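Local structure of putative eukaryotic translation initiation factor eIF-4E (Leishmania major, 5WB5) at residues Arg25-Trp30 with Met143-Glu148; Glu139-Ala144 with Lys196-Glu201. The protein probably binds the 7-methylguanosine cap of messenger RNA, including the trypanosomatid cap 4, as an initiation factor of the eIF4E family. All blocks are in the same frame, centred on the assembly; numbering follows the deposited sequence.

Contact 1. Residues Arg25-Trp30 with Met143-Glu148; sequences RAWTLW and MATVGE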
# COMPACT_ATOMS: atom_id res chain seq x y z
N ARG A 25 12.94 5.23 2.99
CA ARG A 25 11.96 5.87 3.86
C ARG A 25 11.22 4.80 4.65
O ARG A 25 11.06 3.67 4.19
CB ARG A 25 10.96 6.72 3.06
CG ARG A 25 11.60 7.83 2.24
CD ARG A 25 10.55 8.63 1.48
NE ARG A 25 10.03 7.91 0.32
CZ ARG A 25 9.03 8.34 -0.44
NH1 ARG A 25 8.43 9.49 -0.17
NH2 ARG A 25 8.63 7.62 -1.48
N ALA A 26 10.77 5.17 5.84
CA ALA A 26 9.87 4.32 6.60
C ALA A 26 8.46 4.42 6.03
O ALA A 26 8.10 5.42 5.39
CB ALA A 26 9.88 4.70 8.08
N TRP A 27 7.66 3.38 6.25
CA TRP A 27 6.31 3.34 5.71
C TRP A 27 5.36 2.71 6.72
O TRP A 27 5.68 1.67 7.29
CB TRP A 27 6.26 2.56 4.39
CG TRP A 27 7.08 3.17 3.31
CD1 TRP A 27 8.41 2.99 3.09
CD2 TRP A 27 6.62 4.07 2.29
NE1 TRP A 27 8.81 3.72 2.00
CE2 TRP A 27 7.73 4.39 1.49
CE3 TRP A 27 5.38 4.64 1.98
CZ2 TRP A 27 7.64 5.25 0.40
CZ3 TRP A 27 5.29 5.49 0.90
CH2 TRP A 27 6.42 5.79 0.12
N THR A 28 4.21 3.34 6.91
CA THR A 28 3.21 2.86 7.86
C THR A 28 1.99 2.33 7.10
O THR A 28 1.56 2.92 6.10
CB THR A 28 2.77 3.98 8.81
OG1 THR A 28 3.92 4.54 9.45
CG2 THR A 28 1.81 3.45 9.86
N LEU A 29 1.46 1.21 7.60
CA LEU A 29 0.29 0.55 7.05
C LEU A 29 -0.93 0.82 7.93
O LEU A 29 -0.82 0.80 9.16
CB LEU A 29 0.53 -0.96 6.92
CG LEU A 29 -0.65 -1.87 6.55
CD1 LEU A 29 -1.07 -1.68 5.11
CD2 LEU A 29 -0.31 -3.33 6.82
N TRP A 30 -2.07 1.06 7.30
CA TRP A 30 -3.33 1.33 7.97
C TRP A 30 -4.42 0.49 7.33
O TRP A 30 -4.32 0.09 6.17
CB TRP A 30 -3.72 2.82 7.89
CG TRP A 30 -2.59 3.80 8.11
CD1 TRP A 30 -1.45 3.92 7.36
CD2 TRP A 30 -2.53 4.81 9.11
NE1 TRP A 30 -0.67 4.94 7.86
CE2 TRP A 30 -1.31 5.51 8.93
CE3 TRP A 30 -3.38 5.20 10.16
CZ2 TRP A 30 -0.93 6.56 9.76
CZ3 TRP A 30 -2.99 6.24 10.97
CH2 TRP A 30 -1.77 6.91 10.77
N MET A 143 5.92 -3.24 -3.54
CA MET A 143 7.36 -3.41 -3.70
C MET A 143 7.96 -2.23 -4.45
O MET A 143 9.07 -1.78 -4.14
CB MET A 143 7.67 -4.71 -4.43
CG MET A 143 7.43 -5.97 -3.61
SD MET A 143 7.94 -7.48 -4.44
CE MET A 143 6.87 -7.45 -5.87
N ALA A 144 7.25 -1.71 -5.45
CA ALA A 144 7.72 -0.52 -6.16
C ALA A 144 7.74 0.69 -5.24
O ALA A 144 8.62 1.55 -5.35
CB ALA A 144 6.84 -0.26 -7.38
N THR A 145 6.77 0.78 -4.33
CA THR A 145 6.75 1.88 -3.38
C THR A 145 7.98 1.84 -2.48
O THR A 145 8.76 2.79 -2.42
CB THR A 145 5.46 1.85 -2.55
OG1 THR A 145 4.33 1.82 -3.43
CG2 THR A 145 5.37 3.07 -1.64
N VAL A 146 8.17 0.71 -1.79
CA VAL A 146 9.27 0.64 -0.82
C VAL A 146 10.62 0.69 -1.53
O VAL A 146 11.57 1.29 -1.02
CB VAL A 146 9.15 -0.62 0.06
CG1 VAL A 146 7.91 -0.54 0.93
CG2 VAL A 146 9.14 -1.89 -0.79
N GLY A 147 10.71 0.09 -2.72
CA GLY A 147 11.94 0.08 -3.49
C GLY A 147 12.24 1.37 -4.21
O GLY A 147 13.31 1.49 -4.82
N GLU A 148 11.33 2.34 -4.17
CA GLU A 148 11.55 3.68 -4.71
C GLU A 148 11.69 3.70 -6.22
O GLU A 148 12.26 4.64 -6.78
CB GLU A 148 12.78 4.35 -4.07
CG GLU A 148 12.66 4.59 -2.58
CD GLU A 148 11.61 5.63 -2.25
OE1 GLU A 148 11.21 6.39 -3.16
OE2 GLU A 148 11.19 5.68 -1.07
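Trp27 lays one face of its indole under the helix of 133-147, and Thr145 covers the six-membered ring: the methyl CG2 stands 3.6 Å from the ring centroid, 20° off the normal, a CH-pi contact displaced toward the CH2 and CZ3 rim. This is where the curved antiparallel sheet of the eIF4E fold meets a helix on its back, strand 22-32 supplying the tryptophan. The Thr145 methyl is anti to its own backbone N, and OG1 turns back into the helix to hydrogen-bond Val141 O, so the apolar branch is the one offered to the ring. Val146 touches the pyrrole end of the same face more loosely, CG1 lying 4.2 Å from Trp27 CD1. On the neighbouring strand, Phe79 meets the indole with its ring nearly parallel.

Beyond the last helical turn a salt bridge takes over. Glu148 leaves the helix at positive phi (67°) in a Schellman motif, and its chain, bent at chi2, carries the carboxylate to Arg25. The arginine comes in side-on, its guanidinium 49° from the carboxylate plane and one face over Trp27 CH2. NH1, the nitrogen not facing Glu148, has Gln81 OE1 and Val164 O as partners. The arginine side chain is poorly ordered, so its bonds should be read with caution. Glu148 OE1 has a second charged partner, a basic side chain of the bound partner protein, so this carboxylate ties the helix end both to the strand and to another chain. Both stronger bonds of the salt bridge go to one oxygen: OE2 accepts through its syn lone pair from Arg25 NE at 2.9 Å and from Arg25 NH2 at 3.2 Å.

Contact 2. Residues Glu139-Ala144 with Lys196-Glu201; sequences ENVLMA and KALTKE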
# COMPACT_ATOMS: atom_id res chain seq x y z
N GLU A 139 0.92 -6.49 -4.49
CA GLU A 139 2.28 -6.75 -4.03
C GLU A 139 3.31 -6.02 -4.90
O GLU A 139 4.28 -5.46 -4.39
CB GLU A 139 2.56 -8.25 -4.02
CG GLU A 139 1.73 -9.03 -3.01
CD GLU A 139 1.95 -10.54 -3.09
OE1 GLU A 139 2.64 -10.99 -4.03
OE2 GLU A 139 1.42 -11.27 -2.23
N ASN A 140 3.11 -6.03 -6.22
CA ASN A 140 4.05 -5.35 -7.11
C ASN A 140 4.09 -3.85 -6.82
O ASN A 140 5.18 -3.26 -6.78
CB ASN A 140 3.66 -5.60 -8.57
CG ASN A 140 3.97 -7.01 -9.02
OD1 ASN A 140 4.78 -7.72 -8.41
ND2 ASN A 140 3.34 -7.44 -10.10
N VAL A 141 2.93 -3.23 -6.61
CA VAL A 141 2.91 -1.79 -6.35
C VAL A 141 3.52 -1.49 -4.99
O VAL A 141 4.21 -0.48 -4.82
CB VAL A 141 1.48 -1.25 -6.47
CG1 VAL A 141 1.44 0.24 -6.12
CG2 VAL A 141 0.95 -1.47 -7.87
N LEU A 142 3.28 -2.36 -4.00
CA LEU A 142 3.91 -2.15 -2.70
C LEU A 142 5.43 -2.25 -2.80
O LEU A 142 6.15 -1.43 -2.21
CB LEU A 142 3.36 -3.16 -1.69
CG LEU A 142 2.08 -2.74 -0.98
CD1 LEU A 142 1.40 -3.95 -0.35
CD2 LEU A 142 2.39 -1.69 0.09
N MET A 143 5.92 -3.24 -3.54
CA MET A 143 7.36 -3.41 -3.70
C MET A 143 7.96 -2.23 -4.45
O MET A 143 9.07 -1.78 -4.14
CB MET A 143 7.67 -4.71 -4.43
CG MET A 143 7.43 -5.97 -3.61
SD MET A 143 7.94 -7.48 -4.44
CE MET A 143 6.87 -7.45 -5.87
N ALA A 144 7.25 -1.71 -5.45
CA ALA A 144 7.72 -0.52 -6.16
C ALA A 144 7.74 0.69 -5.24
O ALA A 144 8.62 1.55 -5.35
CB ALA A 144 6.84 -0.26 -7.38
N LYS A 196 2.98 5.47 -16.55
CA LYS A 196 3.69 4.32 -17.13
C LYS A 196 4.15 3.34 -16.06
O LYS A 196 3.99 2.13 -16.22
CB LYS A 196 4.89 4.78 -17.96
CG LYS A 196 5.60 3.67 -18.73
CD LYS A 196 6.80 4.23 -19.51
CE LYS A 196 6.40 4.77 -20.88
NZ LYS A 196 6.00 3.67 -21.80
N ALA A 197 4.73 3.84 -14.96
CA ALA A 197 5.19 2.94 -13.91
C ALA A 197 4.05 2.08 -13.37
O ALA A 197 4.16 0.85 -13.30
CB ALA A 197 5.85 3.73 -12.78
N LEU A 198 2.95 2.72 -12.97
CA LEU A 198 1.82 2.01 -12.39
C LEU A 198 1.22 1.02 -13.37
O LEU A 198 0.79 -0.07 -12.99
CB LEU A 198 0.77 3.02 -11.92
CG LEU A 198 -0.48 2.43 -11.28
CD1 LEU A 198 -0.12 1.68 -10.01
CD2 LEU A 198 -1.48 3.53 -10.98
N THR A 199 1.17 1.39 -14.65
CA THR A 199 0.69 0.46 -15.66
C THR A 199 1.62 -0.74 -15.79
O THR A 199 1.16 -1.86 -16.04
CB THR A 199 0.55 1.16 -17.01
OG1 THR A 199 -0.23 2.36 -16.86
CG2 THR A 199 -0.13 0.25 -18.02
N LYS A 200 2.93 -0.53 -15.61
CA LYS A 200 3.87 -1.64 -15.70
C LYS A 200 3.68 -2.62 -14.55
O LYS A 200 3.50 -3.83 -14.77
CB LYS A 200 5.30 -1.11 -15.70
CG LYS A 200 6.38 -2.19 -15.65
CD LYS A 200 7.77 -1.58 -15.58
CE LYS A 200 8.82 -2.65 -15.39
NZ LYS A 200 8.87 -3.60 -16.53
N GLU A 201 3.70 -2.12 -13.31
CA GLU A 201 3.65 -2.99 -12.14
C GLU A 201 2.31 -3.67 -11.94
O GLU A 201 2.16 -4.42 -10.97
CB GLU A 201 4.01 -2.18 -10.89
CG GLU A 201 5.41 -1.60 -10.91
CD GLU A 201 6.48 -2.67 -10.94
OE1 GLU A 201 6.15 -3.85 -10.70
OE2 GLU A 201 7.65 -2.33 -11.22
O HOH W 1 7.55 -4.29 -8.22
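Glu201 contributes the largest share of the buried surface at this junction between two helical segments on the back of the eIF4E sheet. The tight part is Asn140 against Glu201, where the backbones come closest, 5.6 Å from CA to CA. Asn140 starts out toward 196-201, and its CB packs against the backbone O and the carboxylate OE1 of Glu201. Aliphatic touches flank this pair. Val141 CG2, anti to its carbonyl carbon, meets Leu198 CD1 at 4.0 Å, and both side chains also rest on Leu178 of strand 175-182. One turn on from Asn140, the Ala144 methyl lies 4.0 Å from Glu201 CG, on the stem of the bent glutamate.

The polar links are the loose part. Asn140 ND2 makes a weak hydrogen bond to Glu201 O, 3.4 Å long, while OD1 accepts from a basic side chain of the bound partner protein. The amide and carboxylate planes stand 68° apart and do not pair. A water joins the Asn140 backbone O, at 3.0 Å, to Glu201 OE1, the latter bond weak.

The weak amide bond, supplemented by this water, suggests that the polar link between the segments is modest, the stronger partner of Asn140 being on another chain.

In the fold
Helix 133-147 serves both contacts, whose centres are about 12 Å apart; the segments overlap at Met143 and Ala144, but only Ala144 touches across, in contact 2. Contact 1 fastens the C-terminal end of that helix to strand 22-32; contact 2 joins the preceding turns to residues 196-201. Tyr149 touches Ala144 as well as Glu201. The two centres are about 8 and 10 Å from the centre of the chain. Another protein reaches the helix at both places, which fits the convex back of eIF4E, where partners of the family dock. In this family the cap is bound on the opposite, concave side of the sheet, so neither contact is expected to line that pocket.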